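Local coordinates for protein enzyme subtilase SubTY from Bacillus sp. TY145 (Bacillus sp., PDB 5FFN) that probably cleaves peptide bonds as a subtilisin-like serine endopeptidase, with calcium and sodium ions bound to its fold, at residues Arg122-Glu127 with Ser133-Asn138. Numbering follows the deposited sequence.
Sequences RHVADE and SKVVIN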
ATOM      1  N   ARG A 122       2.509  -7.038  15.352  1.00 11.86           N
ATOM      2  CA  ARG A 122       3.046  -7.990  16.318  1.00 13.34           C
ATOM      3  C   ARG A 122       2.278  -9.305  16.336  1.00 13.78           C
ATOM      4  O   ARG A 122       2.901 -10.369  16.406  1.00 13.35           O
ATOM      5  CB  ARG A 122       3.077  -7.380  17.708  1.00 14.10           C
ATOM      6  CG  ARG A 122       4.031  -6.230  17.778  1.00 14.82           C
ATOM      7  CD  ARG A 122       4.057  -5.581  19.143  1.00 18.14           C
ATOM      8  NE  ARG A 122       5.252  -4.766  19.287  1.00 21.56           N
ATOM      9  CZ  ARG A 122       6.438  -5.208  19.713  1.00 21.88           C
ATOM     10  NH1 ARG A 122       6.609  -6.448  20.095  1.00 21.43           N
ATOM     11  NH2 ARG A 122       7.446  -4.360  19.786  1.00 26.58           N
ATOM     12  N   HIS A 123       0.957  -9.214  16.223  1.00 12.91           N
ATOM     13  CA  HIS A 123       0.106 -10.393  16.188  1.00 14.12           C
ATOM     14  C   HIS A 123       0.382 -11.253  14.934  1.00 14.52           C
ATOM     15  O   HIS A 123       0.522 -12.454  15.030  1.00 14.09           O
ATOM     16  CB  HIS A 123      -1.352  -9.992  16.318  1.00 14.00           C
ATOM     17  CG  HIS A 123      -2.286 -11.157  16.425  1.00 17.94           C
ATOM     18  ND1 HIS A 123      -2.466 -11.865  17.594  1.00 24.86           N
ATOM     19  CD2 HIS A 123      -3.072 -11.752  15.501  1.00 21.59           C
ATOM     20  CE1 HIS A 123      -3.315 -12.861  17.379  1.00 24.54           C
ATOM     21  NE2 HIS A 123      -3.708 -12.811  16.120  1.00 21.71           N
ATOM     22  N   VAL A 124       0.519 -10.627  13.770  1.00 13.39           N
ATOM     23  CA  VAL A 124       0.936 -11.360  12.572  1.00 13.49           C
ATOM     24  C   VAL A 124       2.207 -12.173  12.851  1.00 12.32           C
ATOM     25  O   VAL A 124       2.256 -13.361  12.537  1.00 12.75           O
ATOM     26  CB  VAL A 124       1.183 -10.422  11.344  1.00 13.60           C
ATOM     27  CG1 VAL A 124       1.783 -11.216  10.151  1.00 12.51           C
ATOM     28  CG2 VAL A 124      -0.077  -9.711  10.921  1.00 13.94           C
ATOM     29  N   ALA A 125       3.222 -11.520  13.406  1.00 12.93           N
ATOM     30  CA  ALA A 125       4.527 -12.134  13.688  1.00 12.79           C
ATOM     31  C   ALA A 125       4.378 -13.324  14.639  1.00 13.51           C
ATOM     32  O   ALA A 125       4.930 -14.402  14.392  1.00 12.72           O
ATOM     33  CB  ALA A 125       5.481 -11.122  14.252  1.00 13.15           C
ATOM     34  N   ASP A 126       3.544 -13.138  15.666  1.00 14.26           N
ATOM     35  CA  ASP A 126       3.286 -14.203  16.640  1.00 15.78           C
ATOM     36  C   ASP A 126       2.562 -15.372  15.989  1.00 16.17           C
ATOM     37  O   ASP A 126       2.932 -16.523  16.213  1.00 16.61           O
ATOM     38  CB  ASP A 126       2.512 -13.653  17.824  1.00 15.89           C
ATOM     39  CG  ASP A 126       3.368 -12.784  18.734  1.00 15.73           C
ATOM     40  OD1 ASP A 126       4.600 -12.826  18.680  1.00 17.98           O
ATOM     41  OD2 ASP A 126       2.803 -12.039  19.545  1.00 17.79           O
ATOM     42  N   GLU A 127       1.578 -15.074  15.150  1.00 16.34           N
ATOM     43  CA  GLU A 127       0.843 -16.102  14.413  1.00 16.40           C
ATOM     44  C   GLU A 127       1.769 -16.840  13.454  1.00 17.59           C
ATOM     45  O   GLU A 127       1.685 -18.072  13.318  1.00 17.02           O
ATOM     46  CB  GLU A 127      -0.334 -15.511  13.647  1.00 16.48           C
ATOM     47  CG  GLU A 127      -1.467 -15.045  14.541  1.00 18.33           C
ATOM     48  CD  GLU A 127      -2.215 -16.206  15.170  1.00 23.10           C
ATOM     49  OE1 GLU A 127      -2.804 -17.018  14.449  1.00 22.00           O
ATOM     50  OE2 GLU A 127      -2.160 -16.302  16.397  1.00 25.06           O
ATOM     51  N   SER A 133       4.106 -20.405   9.353  1.00 19.07           N
ATOM     52  CA  SER A 133       3.681 -19.891   8.059  1.00 18.47           C
ATOM     53  C   SER A 133       4.684 -18.880   7.438  1.00 16.58           C
ATOM     54  O   SER A 133       5.452 -18.185   8.126  1.00 16.00           O
ATOM     55  CB  SER A 133       2.305 -19.226   8.171  1.00 18.76           C
ATOM     56  OG  SER A 133       1.311 -20.107   8.692  1.00 20.02           O
ATOM     57  N   LYS A 134       4.631 -18.814   6.113  1.00 16.53           N
ATOM     58  CA  LYS A 134       5.356 -17.797   5.335  1.00 15.77           C
ATOM     59  C   LYS A 134       4.348 -16.671   5.091  1.00 13.63           C
ATOM     60  O   LYS A 134       3.309 -16.871   4.483  1.00 14.00           O
ATOM     61  CB  LYS A 134       5.881 -18.378   4.021  1.00 16.31           C
ATOM     62  CG  LYS A 134       6.952 -19.434   4.198  1.00 18.23           C
ATOM     63  CD  LYS A 134       7.296 -20.123   2.907  1.00 25.11           C
ATOM     64  CE  LYS A 134       7.983 -21.471   3.169  1.00 29.39           C
ATOM     65  NZ  LYS A 134       8.962 -21.438   4.270  1.00 32.62           N
ATOM     66  N   VAL A 135       4.639 -15.485   5.624  1.00 12.09           N
ATOM     67  CA  VAL A 135       3.680 -14.424   5.646  1.00 12.57           C
ATOM     68  C   VAL A 135       4.300 -13.127   5.121  1.00 12.45           C
ATOM     69  O   VAL A 135       5.420 -12.770   5.477  1.00 12.00           O
ATOM     70  CB  VAL A 135       3.123 -14.153   7.080  1.00 13.01           C
ATOM     71  CG1 VAL A 135       2.000 -13.098   7.048  1.00 13.25           C
ATOM     72  CG2 VAL A 135       2.664 -15.475   7.757  1.00 14.12           C
ATOM     73  N   VAL A 136       3.539 -12.454   4.274  1.00 11.29           N
ATOM     74  CA  VAL A 136       3.878 -11.129   3.815  1.00 11.30           C
ATOM     75  C   VAL A 136       2.792 -10.174   4.370  1.00 10.88           C
ATOM     76  O   VAL A 136       1.603 -10.412   4.177  1.00 11.61           O
ATOM     77  CB  VAL A 136       3.825 -11.047   2.290  1.00 11.67           C
ATOM     78  CG1 VAL A 136       4.247  -9.619   1.793  1.00 13.82           C
ATOM     79  CG2 VAL A 136       4.735 -12.117   1.659  1.00 12.57           C
ATOM     80  N   ILE A 137       3.217  -9.119   5.049  1.00 10.27           N
ATOM     81  CA  ILE A 137       2.321  -8.077   5.505  1.00 10.87           C
ATOM     82  C   ILE A 137       2.228  -7.035   4.414  1.00  9.89           C
ATOM     83  O   ILE A 137       3.263  -6.568   3.900  1.00 11.14           O
ATOM     84  CB  ILE A 137       2.835  -7.403   6.767  1.00  9.98           C
ATOM     85  CG1 ILE A 137       2.678  -8.348   7.954  1.00 11.63           C
ATOM     86  CG2 ILE A 137       2.105  -6.083   6.983  1.00 10.42           C
ATOM     87  CD1 ILE A 137       3.321  -7.840   9.271  1.00 11.41           C
ATOM     88  N   ASN A 138       1.004  -6.676   4.085  1.00  8.59           N
ATOM     89  CA  ASN A 138       0.691  -5.514   3.296  1.00 10.23           C
ATOM     90  C   ASN A 138       0.112  -4.394   4.133  1.00  9.83           C
ATOM     91  O   ASN A 138      -0.950  -4.568   4.765  1.00  9.54           O
ATOM     92  CB  ASN A 138      -0.328  -5.896   2.217  1.00  9.02           C
ATOM     93  CG  ASN A 138      -0.611  -4.776   1.213  1.00 10.61           C
ATOM     94  OD1 ASN A 138      -0.169  -4.861   0.062  1.00 10.98           O
ATOM     95  ND2 ASN A 138      -1.388  -3.731   1.632  1.00  8.47           N
TER
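Val124 projects from helix 114-131 onto two residues of strand 134-142, Val135 and Ile137, and the contact between the segments is wholly apolar, with no hydrogen bond across it. CG1 of Val124 does most of the touching: it lies 3.6 Å from Val135 CG1 and 3.7 Å from Ile137 CG1, so one methyl bridges two side chains that emerge from the same face of the strand, two positions apart. With chi1 at 173°, CG1 of Val124 stands opposite the backbone N, beside the carbonyl carbon, and this branch makes the closest approaches to the strand. An extended chain (chi2 173°) carries the terminal CD1 of Ile137 to 3.8 Å from Val124 CG1, where it also borders Val124 CB. All three side chains are buried, and they meet aslant rather than lying side by side.

The polar groups of the helix segment find partners away from the strand. Glu127 turns its carboxylate to Arg130 in a salt bridge and to Gln51 in a hydrogen bond, while Asp126 OD1 bonds to the hydroxyl of Tyr156.

Strand 99-104, helix 114-131 and, after a short connection, strand 134-142 form a beta-alpha-beta crossover that passes over strand 29-35, which lies between the two strands in the parallel sheet of the subtilase fold. Backbone bonds tie Val136 to Lys30 and Ala32 of strand 29-35, and Val135 and Ile137 to Leu163 at the start of strand 163-167. Val124 also rests on Ala32, Leu34 and Tyr103, packing its helix over three strands of that sheet; the other face is covered by helix 250-267, which Asn138 touches.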